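Local coordinates for protein glycoside Hydrolase (Bacteroides uniformis, PDB 5T9X) that probably hydrolyses agarose-type polysaccharides as a family 16 glycoside hydrolase of a human gut bacterium, at residues P105-I113 / M144-V152; G118-R126 / L321-D332. All coordinates share one frame; numbering follows the deposited sequence.

Interaction 1: residues P105-I113 / M144-V152; sequences PTIWQRDHI and MPGTYTGCV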
loop_
_atom_site.group_PDB
_atom_site.type_symbol
_atom_site.label_atom_id
_atom_site.label_comp_id
_atom_site.label_asym_id
_atom_site.label_seq_id
_atom_site.Cartn_x
_atom_site.Cartn_y
_atom_site.Cartn_z
ATOM N N PRO A 105 -4.957 15.168 -7.276
ATOM C CA PRO A 105 -3.986 16.241 -7.122
ATOM C C PRO A 105 -2.753 15.917 -6.266
ATOM O O PRO A 105 -2.093 16.837 -5.775
ATOM C CB PRO A 105 -4.820 17.328 -6.436
ATOM C CG PRO A 105 -5.716 16.569 -5.542
ATOM C CD PRO A 105 -6.070 15.317 -6.320
ATOM N N THR A 106 -2.426 14.634 -6.126
ATOM C CA THR A 106 -1.193 14.191 -5.487
ATOM C C THR A 106 0.029 14.704 -6.209
ATOM O O THR A 106 0.080 14.695 -7.428
ATOM C CB THR A 106 -1.128 12.650 -5.493
ATOM O OG1 THR A 106 -2.343 12.142 -4.917
ATOM C CG2 THR A 106 0.101 12.119 -4.748
ATOM N N ILE A 107 1.007 15.159 -5.453
ATOM C CA ILE A 107 2.317 15.531 -5.997
ATOM C C ILE A 107 3.358 14.995 -5.005
ATOM O O ILE A 107 3.589 15.596 -3.962
ATOM C CB ILE A 107 2.484 17.063 -6.139
ATOM C CG1 ILE A 107 1.388 17.666 -7.024
ATOM C CG2 ILE A 107 3.868 17.410 -6.699
ATOM C CD1 ILE A 107 1.356 19.188 -6.929
ATOM N N TRP A 108 3.962 13.854 -5.323
ATOM C CA TRP A 108 4.946 13.243 -4.455
ATOM C C TRP A 108 6.194 14.114 -4.366
ATOM O O TRP A 108 6.568 14.794 -5.328
ATOM C CB TRP A 108 5.286 11.851 -4.938
ATOM C CG TRP A 108 4.156 10.867 -4.745
ATOM C CD1 TRP A 108 3.381 10.710 -3.637
ATOM C CD2 TRP A 108 3.705 9.882 -5.679
ATOM N NE1 TRP A 108 2.469 9.693 -3.823
ATOM C CE2 TRP A 108 2.660 9.166 -5.067
ATOM C CE3 TRP A 108 4.099 9.527 -6.968
ATOM C CZ2 TRP A 108 1.999 8.146 -5.702
ATOM C CZ3 TRP A 108 3.462 8.517 -7.584
ATOM C CH2 TRP A 108 2.407 7.833 -6.966
ATOM N N GLN A 109 6.780 14.117 -3.168
ATOM C CA GLN A 109 7.965 14.901 -2.836
ATOM C C GLN A 109 8.934 14.018 -2.064
ATOM O O GLN A 109 8.522 13.335 -1.120
ATOM C CB GLN A 109 7.583 16.072 -1.938
ATOM C CG GLN A 109 6.590 17.051 -2.540
ATOM C CD GLN A 109 7.193 17.879 -3.659
ATOM O OE1 GLN A 109 6.790 17.776 -4.804
ATOM N NE2 GLN A 109 8.174 18.687 -3.327
ATOM N N ARG A 110 10.211 14.053 -2.427
ATOM C CA ARG A 110 11.233 13.271 -1.710
ATOM C C ARG A 110 11.319 13.640 -0.216
ATOM O O ARG A 110 11.436 12.763 0.658
ATOM C CB ARG A 110 12.613 13.431 -2.369
ATOM C CG ARG A 110 12.709 12.818 -3.749
ATOM C CD ARG A 110 14.086 12.938 -4.364
ATOM N NE ARG A 110 14.056 12.431 -5.732
ATOM C CZ ARG A 110 14.096 11.144 -6.090
ATOM N NH1 ARG A 110 14.170 10.161 -5.189
ATOM N NH2 ARG A 110 14.048 10.828 -7.383
ATOM N N ASP A 111 11.236 14.936 0.067
ATOM C CA ASP A 111 11.397 15.415 1.440
ATOM C C ASP A 111 10.198 15.150 2.337
ATOM O O ASP A 111 10.259 15.469 3.505
ATOM C CB ASP A 111 11.801 16.915 1.469
ATOM C CG ASP A 111 10.673 17.860 1.038
ATOM O OD1 ASP A 111 9.494 17.467 0.962
ATOM O OD2 ASP A 111 10.973 19.032 0.780
ATOM N N HIS A 112 9.116 14.589 1.795
ATOM C CA HIS A 112 7.990 14.118 2.614
ATOM C C HIS A 112 8.179 12.678 3.113
ATOM O O HIS A 112 7.270 12.128 3.747
ATOM C CB HIS A 112 6.669 14.308 1.859
ATOM C CG HIS A 112 6.186 15.719 1.891
ATOM N ND1 HIS A 112 6.954 16.777 1.450
ATOM C CD2 HIS A 112 5.040 16.262 2.365
ATOM C CE1 HIS A 112 6.295 17.907 1.634
ATOM N NE2 HIS A 112 5.131 17.624 2.191
ATOM N N ILE A 113 9.349 12.081 2.833
ATOM C CA ILE A 113 9.721 10.765 3.352
ATOM C C ILE A 113 10.804 10.887 4.409
ATOM O O ILE A 113 11.833 11.538 4.179
ATOM C CB ILE A 113 10.318 9.883 2.256
ATOM C CG1 ILE A 113 9.320 9.687 1.124
ATOM C CG2 ILE A 113 10.816 8.556 2.820
ATOM C CD1 ILE A 113 7.995 9.085 1.533
ATOM N N MET A 144 -7.912 21.975 -8.859
ATOM C CA MET A 144 -7.686 22.001 -7.404
ATOM C C MET A 144 -6.269 22.364 -7.056
ATOM O O MET A 144 -5.382 22.230 -7.886
ATOM C CB MET A 144 -7.925 20.639 -6.794
ATOM C CG MET A 144 -9.110 19.934 -7.382
ATOM S SD MET A 144 -9.591 18.627 -6.273
ATOM C CE MET A 144 -10.872 17.932 -7.277
ATOM N N PRO A 145 -6.045 22.788 -5.808
ATOM C CA PRO A 145 -4.668 22.900 -5.349
ATOM C C PRO A 145 -4.057 21.518 -5.146
ATOM O O PRO A 145 -4.730 20.595 -4.674
ATOM C CB PRO A 145 -4.785 23.634 -4.011
ATOM C CG PRO A 145 -6.174 24.189 -3.967
ATOM C CD PRO A 145 -7.000 23.247 -4.786
ATOM N N GLY A 146 -2.789 21.392 -5.520
ATOM C CA GLY A 146 -2.018 20.184 -5.299
ATOM C C GLY A 146 -1.877 19.819 -3.835
ATOM O O GLY A 146 -2.027 20.665 -2.960
ATOM N N THR A 147 -1.603 18.544 -3.585
ATOM C CA THR A 147 -1.378 18.044 -2.251
ATOM C C THR A 147 -0.031 17.338 -2.242
ATOM O O THR A 147 0.147 16.375 -2.953
ATOM C CB THR A 147 -2.498 17.090 -1.877
ATOM O OG1 THR A 147 -3.761 17.737 -2.126
ATOM C CG2 THR A 147 -2.391 16.710 -0.432
ATOM N N TYR A 148 0.926 17.850 -1.479
ATOM C CA TYR A 148 2.251 17.256 -1.412
ATOM C C TYR A 148 2.209 16.081 -0.447
ATOM O O TYR A 148 1.610 16.175 0.628
ATOM C CB TYR A 148 3.288 18.239 -0.886
ATOM C CG TYR A 148 3.752 19.340 -1.789
ATOM C CD1 TYR A 148 3.198 19.559 -3.057
ATOM C CD2 TYR A 148 4.743 20.224 -1.339
ATOM C CE1 TYR A 148 3.655 20.599 -3.867
ATOM C CE2 TYR A 148 5.205 21.262 -2.138
ATOM C CZ TYR A 148 4.659 21.442 -3.401
ATOM O OH TYR A 148 5.126 22.459 -4.186
ATOM N N THR A 149 2.846 14.981 -0.830
ATOM C CA THR A 149 2.992 13.849 0.055
ATOM C C THR A 149 4.192 13.036 -0.388
ATOM O O THR A 149 5.066 13.566 -1.087
ATOM C CB THR A 149 1.686 13.040 0.139
ATOM O OG1 THR A 149 1.770 12.111 1.218
ATOM C CG2 THR A 149 1.398 12.299 -1.161
ATOM N N GLY A 150 4.280 11.780 0.021
ATOM C CA GLY A 150 5.463 10.970 -0.287
ATOM C C GLY A 150 5.214 9.589 -0.861
ATOM O O GLY A 150 4.140 9.045 -0.717
ATOM N N CYS A 151 6.241 9.040 -1.498
ATOM C CA CYS A 151 6.205 7.714 -2.080
ATOM C C CYS A 151 7.571 7.052 -1.965
ATOM O O CYS A 151 8.594 7.688 -2.193
ATOM C CB CYS A 151 5.820 7.817 -3.547
ATOM S SG CYS A 151 5.428 6.243 -4.323
ATOM N N VAL A 152 7.571 5.768 -1.638
ATOM C CA VAL A 152 8.780 4.979 -1.465
ATOM C C VAL A 152 8.693 3.744 -2.359
ATOM O O VAL A 152 7.624 3.152 -2.535
ATOM C CB VAL A 152 8.881 4.582 0.015
ATOM C CG1 VAL A 152 9.849 3.446 0.265
ATOM C CG2 VAL A 152 9.283 5.796 0.837
#

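Interaction 2: residues G118-R126 / L321-D332; sequences GCLRIETSR and LMNKDNNTFLVD. With NA (sodium ion), chain D.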
loop_
_atom_site.group_PDB
_atom_site.type_symbol
_atom_site.label_atom_id
_atom_site.label_comp_id
_atom_site.label_asym_id
_atom_site.label_seq_id
_atom_site.Cartn_x
_atom_site.Cartn_y
_atom_site.Cartn_z
ATOM N N GLY A 118 11.818 4.650 15.038
ATOM C CA GLY A 118 11.480 3.296 14.656
ATOM C C GLY A 118 10.454 3.101 13.537
ATOM O O GLY A 118 10.037 1.949 13.327
ATOM N N CYS A 119 10.054 4.171 12.822
ATOM C CA CYS A 119 9.120 4.054 11.708
ATOM C C CYS A 119 9.527 4.792 10.448
ATOM O O CYS A 119 10.125 5.855 10.506
ATOM C CB CYS A 119 7.769 4.616 12.087
ATOM S SG CYS A 119 7.045 3.745 13.457
ATOM N N LEU A 120 9.129 4.225 9.315
ATOM C CA LEU A 120 9.013 4.961 8.066
ATOM C C LEU A 120 7.833 5.910 8.237
ATOM O O LEU A 120 6.775 5.511 8.701
ATOM C CB LEU A 120 8.742 4.000 6.923
ATOM C CG LEU A 120 8.497 4.627 5.566
ATOM C CD1 LEU A 120 9.717 5.414 5.120
ATOM C CD2 LEU A 120 8.144 3.542 4.568
ATOM N N ARG A 121 8.037 7.167 7.888
ATOM C CA ARG A 121 7.042 8.202 8.095
ATOM C C ARG A 121 6.813 8.922 6.767
ATOM O O ARG A 121 7.773 9.371 6.128
ATOM C CB ARG A 121 7.508 9.202 9.160
ATOM C CG ARG A 121 7.986 8.594 10.489
ATOM C CD ARG A 121 8.629 9.642 11.412
ATOM N NE ARG A 121 7.682 10.735 11.606
ATOM C CZ ARG A 121 6.741 10.796 12.556
ATOM N NH1 ARG A 121 6.634 9.846 13.515
ATOM N NH2 ARG A 121 5.902 11.842 12.546
ATOM N N ILE A 122 5.549 9.004 6.351
ATOM C CA ILE A 122 5.192 9.729 5.152
ATOM C C ILE A 122 4.266 10.849 5.545
ATOM O O ILE A 122 3.188 10.583 6.020
ATOM C CB ILE A 122 4.497 8.812 4.147
ATOM C CG1 ILE A 122 5.415 7.655 3.823
ATOM C CG2 ILE A 122 4.125 9.572 2.860
ATOM C CD1 ILE A 122 4.858 6.753 2.758
ATOM N N GLU A 123 4.686 12.098 5.336
ATOM C CA GLU A 123 3.843 13.244 5.686
ATOM C C GLU A 123 3.045 13.823 4.504
ATOM O O GLU A 123 3.307 13.525 3.353
ATOM C CB GLU A 123 4.626 14.333 6.469
ATOM C CG GLU A 123 5.748 15.120 5.778
ATOM C CD GLU A 123 6.121 16.426 6.538
ATOM O OE1 GLU A 123 5.923 16.482 7.784
ATOM O OE2 GLU A 123 6.594 17.409 5.896
ATOM N N THR A 124 2.056 14.641 4.840
ATOM C CA THR A 124 1.256 15.373 3.884
ATOM C C THR A 124 1.189 16.860 4.249
ATOM O O THR A 124 0.939 17.200 5.383
ATOM C CB THR A 124 -0.144 14.788 3.863
ATOM O OG1 THR A 124 -0.027 13.409 3.541
ATOM C CG2 THR A 124 -1.014 15.456 2.831
ATOM N N SER A 125 1.403 17.732 3.276
ATOM C CA SER A 125 1.301 19.161 3.483
ATOM C C SER A 125 0.746 19.788 2.237
ATOM O O SER A 125 0.588 19.123 1.229
ATOM C CB SER A 125 2.667 19.763 3.816
ATOM O OG SER A 125 3.504 19.847 2.677
ATOM N N ARG A 126 0.466 21.079 2.322
ATOM C CA ARG A 126 0.066 21.875 1.178
ATOM C C ARG A 126 0.537 23.308 1.409
ATOM O O ARG A 126 -0.071 24.036 2.188
ATOM C CB ARG A 126 -1.461 21.816 0.978
ATOM C CG ARG A 126 -1.932 22.590 -0.239
ATOM C CD ARG A 126 -3.427 22.543 -0.436
ATOM N NE ARG A 126 -3.928 21.191 -0.670
ATOM C CZ ARG A 126 -4.952 20.615 -0.033
ATOM N NH1 ARG A 126 -5.656 21.259 0.882
ATOM N NH2 ARG A 126 -5.297 19.358 -0.322
ATOM N N LEU A 321 -4.978 19.590 7.526
ATOM C CA LEU A 321 -3.513 19.508 7.401
ATOM C C LEU A 321 -2.706 20.309 8.434
ATOM O O LEU A 321 -1.498 20.155 8.484
ATOM C CB LEU A 321 -3.063 19.932 6.008
ATOM C CG LEU A 321 -3.604 19.124 4.842
ATOM C CD1 LEU A 321 -3.233 19.830 3.547
ATOM C CD2 LEU A 321 -3.111 17.685 4.836
ATOM N N MET A 322 -3.346 21.168 9.236
ATOM C CA MET A 322 -2.667 21.814 10.395
ATOM C C MET A 322 -2.117 20.785 11.411
ATOM O O MET A 322 -1.117 21.031 12.064
ATOM C CB MET A 322 -3.598 22.818 11.137
ATOM C CG MET A 322 -4.015 24.087 10.379
ATOM S SD MET A 322 -2.681 24.936 9.482
ATOM C CE MET A 322 -1.651 25.658 10.783
ATOM N N ASN A 323 -2.798 19.653 11.544
ATOM C CA ASN A 323 -2.384 18.553 12.407
ATOM C C ASN A 323 -1.552 17.529 11.616
ATOM O O ASN A 323 -2.110 16.693 10.901
ATOM C CB ASN A 323 -3.641 17.883 12.983
ATOM C CG ASN A 323 -3.317 16.827 14.001
ATOM O OD1 ASN A 323 -2.265 16.180 13.955
ATOM N ND2 ASN A 323 -4.215 16.645 14.937
ATOM N N LYS A 324 -0.235 17.575 11.776
ATOM C CA LYS A 324 0.671 16.783 10.951
ATOM C C LYS A 324 0.706 15.292 11.319
ATOM O O LYS A 324 0.932 14.450 10.435
ATOM C CB LYS A 324 2.076 17.383 10.975
ATOM C CG LYS A 324 2.115 18.813 10.452
ATOM C CD LYS A 324 3.538 19.282 10.191
ATOM C CE LYS A 324 3.597 20.803 10.047
ATOM N NZ LYS A 324 4.865 21.284 9.413
ATOM N N ASP A 325 0.468 14.963 12.597
ATOM C CA ASP A 325 0.369 13.566 13.026
ATOM C C ASP A 325 -0.822 12.838 12.362
ATOM O O ASP A 325 -0.684 11.706 11.892
ATOM C CB ASP A 325 0.325 13.451 14.557
ATOM C CG ASP A 325 1.669 13.871 15.245
ATOM O OD1 ASP A 325 2.749 13.955 14.594
ATOM O OD2 ASP A 325 1.634 14.119 16.470
ATOM N N ASN A 326 -1.973 13.490 12.282
ATOM C CA ASN A 326 -3.115 12.929 11.550
ATOM C C ASN A 326 -2.856 12.604 10.069
ATOM O O ASN A 326 -3.516 11.706 9.523
ATOM C CB ASN A 326 -4.316 13.876 11.601
ATOM C CG ASN A 326 -5.091 13.779 12.892
ATOM O OD1 ASN A 326 -4.827 12.943 13.751
ATOM N ND2 ASN A 326 -6.073 14.647 13.027
ATOM N N ASN A 327 -1.942 13.336 9.419
ATOM C CA ASN A 327 -1.701 13.144 7.995
ATOM C C ASN A 327 -0.341 12.541 7.737
ATOM O O ASN A 327 0.233 12.736 6.678
ATOM C CB ASN A 327 -1.910 14.458 7.249
ATOM C CG ASN A 327 -3.323 14.991 7.414
ATOM O OD1 ASN A 327 -4.264 14.492 6.807
ATOM N ND2 ASN A 327 -3.478 15.987 8.248
ATOM N N THR A 328 0.146 11.779 8.715
ATOM C CA THR A 328 1.382 11.040 8.612
ATOM C C THR A 328 1.039 9.542 8.645
ATOM O O THR A 328 0.419 9.069 9.585
ATOM C CB THR A 328 2.328 11.450 9.757
ATOM O OG1 THR A 328 2.744 12.809 9.566
ATOM C CG2 THR A 328 3.560 10.590 9.792
ATOM N N PHE A 329 1.419 8.812 7.600
ATOM C CA PHE A 329 1.339 7.337 7.567
ATOM C C PHE A 329 2.637 6.785 8.154
ATOM O O PHE A 329 3.724 7.283 7.807
ATOM C CB PHE A 329 1.154 6.890 6.109
ATOM C CG PHE A 329 0.947 5.421 5.908
ATOM C CD1 PHE A 329 0.297 4.640 6.832
ATOM C CD2 PHE A 329 1.356 4.833 4.717
ATOM C CE1 PHE A 329 0.106 3.285 6.616
ATOM C CE2 PHE A 329 1.162 3.483 4.471
ATOM C CZ PHE A 329 0.538 2.701 5.426
ATOM N N LEU A 330 2.508 5.798 9.046
ATOM C CA LEU A 330 3.635 5.200 9.797
ATOM C C LEU A 330 3.734 3.728 9.498
ATOM O O LEU A 330 2.739 3.013 9.596
ATOM C CB LEU A 330 3.430 5.321 11.306
ATOM C CG LEU A 330 3.331 6.738 11.873
ATOM C CD1 LEU A 330 3.011 6.778 13.366
ATOM C CD2 LEU A 330 4.622 7.491 11.572
ATOM N N VAL A 331 4.927 3.273 9.136
ATOM C CA VAL A 331 5.186 1.863 8.979
ATOM C C VAL A 331 6.370 1.536 9.850
ATOM O O VAL A 331 7.482 2.044 9.644
ATOM C CB VAL A 331 5.470 1.486 7.528
ATOM C CG1 VAL A 331 5.928 0.032 7.434
ATOM C CG2 VAL A 331 4.217 1.704 6.689
ATOM N N ASP A 332 6.106 0.669 10.818
ATOM C CA ASP A 332 7.055 0.294 11.859
ATOM C C ASP A 332 8.020 -0.697 11.277
ATOM O O ASP A 332 9.210 -0.654 11.557
ATOM C CB ASP A 332 6.273 -0.329 13.025
ATOM C CG ASP A 332 7.131 -0.669 14.245
ATOM O OD1 ASP A 332 8.372 -0.409 14.289
ATOM O OD2 ASP A 332 6.522 -1.252 15.170
HETATM NA NA NA D . 10.446 -0.345 13.587
HETATM O O HOH W 1 3.599 11.145 14.143
#

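Interaction 1: residues P105-I113 / M144-V152
Trp108 lies with one ring face against Cys151. Cys151 CB sits 3.5 Å from the centroid of the five-membered ring of Trp108, almost on its normal. With SG anti to the backbone N (chi1 -169°), the sulfur is carried over the six-membered ring, 4.0 Å from SG to the Trp108 centroid. Thr106 CG2 takes the opposite face of the indole. On the other side of the strand pair, Gln109 CG rests over the face of the Tyr148 ring. Tyr148 also turns its edge toward the face of His112, an offset edge-to-face pair with planes at 83°. Tyr148 CB comes within 3.6 Å of His112 NE2.

Parallel strand bonding sets this register. Ile107 N gives to Thr147 O at 2.9 Å, and Ile107 O receives Thr149 N at a longer 3.3 Å. Gln109 N then closes on Thr149 O at 2.8 Å.

Farther out, His112 ND1 donates in its ring plane to Asp111 OD1 (2.7 Å), and NE2 pairs with Ser125 OG. A leucine in place of His112 would probably leave Asp111 and Ser125 without their imidazole mate. Trp108 NE1 is hydrogen-bonded to Met303 O, and Thr149 OG1 to Glu123 O. Backbone hydrogen bonds thus join strand 106-108 to strand 140-154, aromatic and aliphatic side chains pack on either side, and neighbouring parts of the chain match the polar ends of Trp108 and Thr149.

Interaction 2: residues G118-R126 / L321-D332
Arg121 and Leu330 are a non-hydrogen-bonded antiparallel pair, and their side chains run side by side. Arg121 CB starts 4.1 Å from Leu330 CD2, and CG comes closer to the same methyl, at 3.7 Å. The chain then bends at its third torsion (chi3 55°), which folds the guanidinium back over Leu330. CD2 of Leu330 meets a face of the group, 3.7 Å from Arg121 NH1. NH2 reaches Thr328 CG2 at 3.8 Å, again over a face. Asp325 OD1 lies at the guanidinium edge, too far for a salt bridge. A water joins the two charges: it accepts from Arg121 NH2 at 2.9 Å and donates to Asp325 OD1 at 3.0 Å. Thr328 is itself tied back by OG1 to Lys324 O, just ahead of the type I turn from Asp325 to Thr328.

Paired backbone bonds link Leu120 with Val331 and Ile122 with Phe329. At the far end, Gly118 O and Asp332 O and OD1 bind a sodium ion, with 2.2 Å from Asp332 OD1 to the metal. Glu51, Asp75 and Asn77 complete the site.

Strand 119-122 runs between strand 113-116 and strand 329-341, and the latter pairs onward with strand 162-169. Leu120, Ile122 and Phe329 face the second sheet, touching Ile301 and Met303 of strand 298-304, consistent with the beta-sandwich jelly roll of family 16.

Overall arrangement
The two contacts belong to different sheets of the sandwich and meet along segment 118-126. Interaction 1 is mostly buried and joins two parallel neighbours, a rarity among the antiparallel pairs here. Its side-chain chemistry is largely aromatic, with one cysteine sulfur over an indole, on top of parallel backbone bonding. Interaction 2 is antiparallel and only partly buried. One face is apolar and turned to the core, the other carries charge and water, and one end holds the sodium site. Residues from the end of strand 119-122 onward bridge the pair: Arg126 NH2 probably bonds Thr147 OG1, and Ile122 and Thr124 pack on residues 148-150, so segment 118-126 touches both sheets.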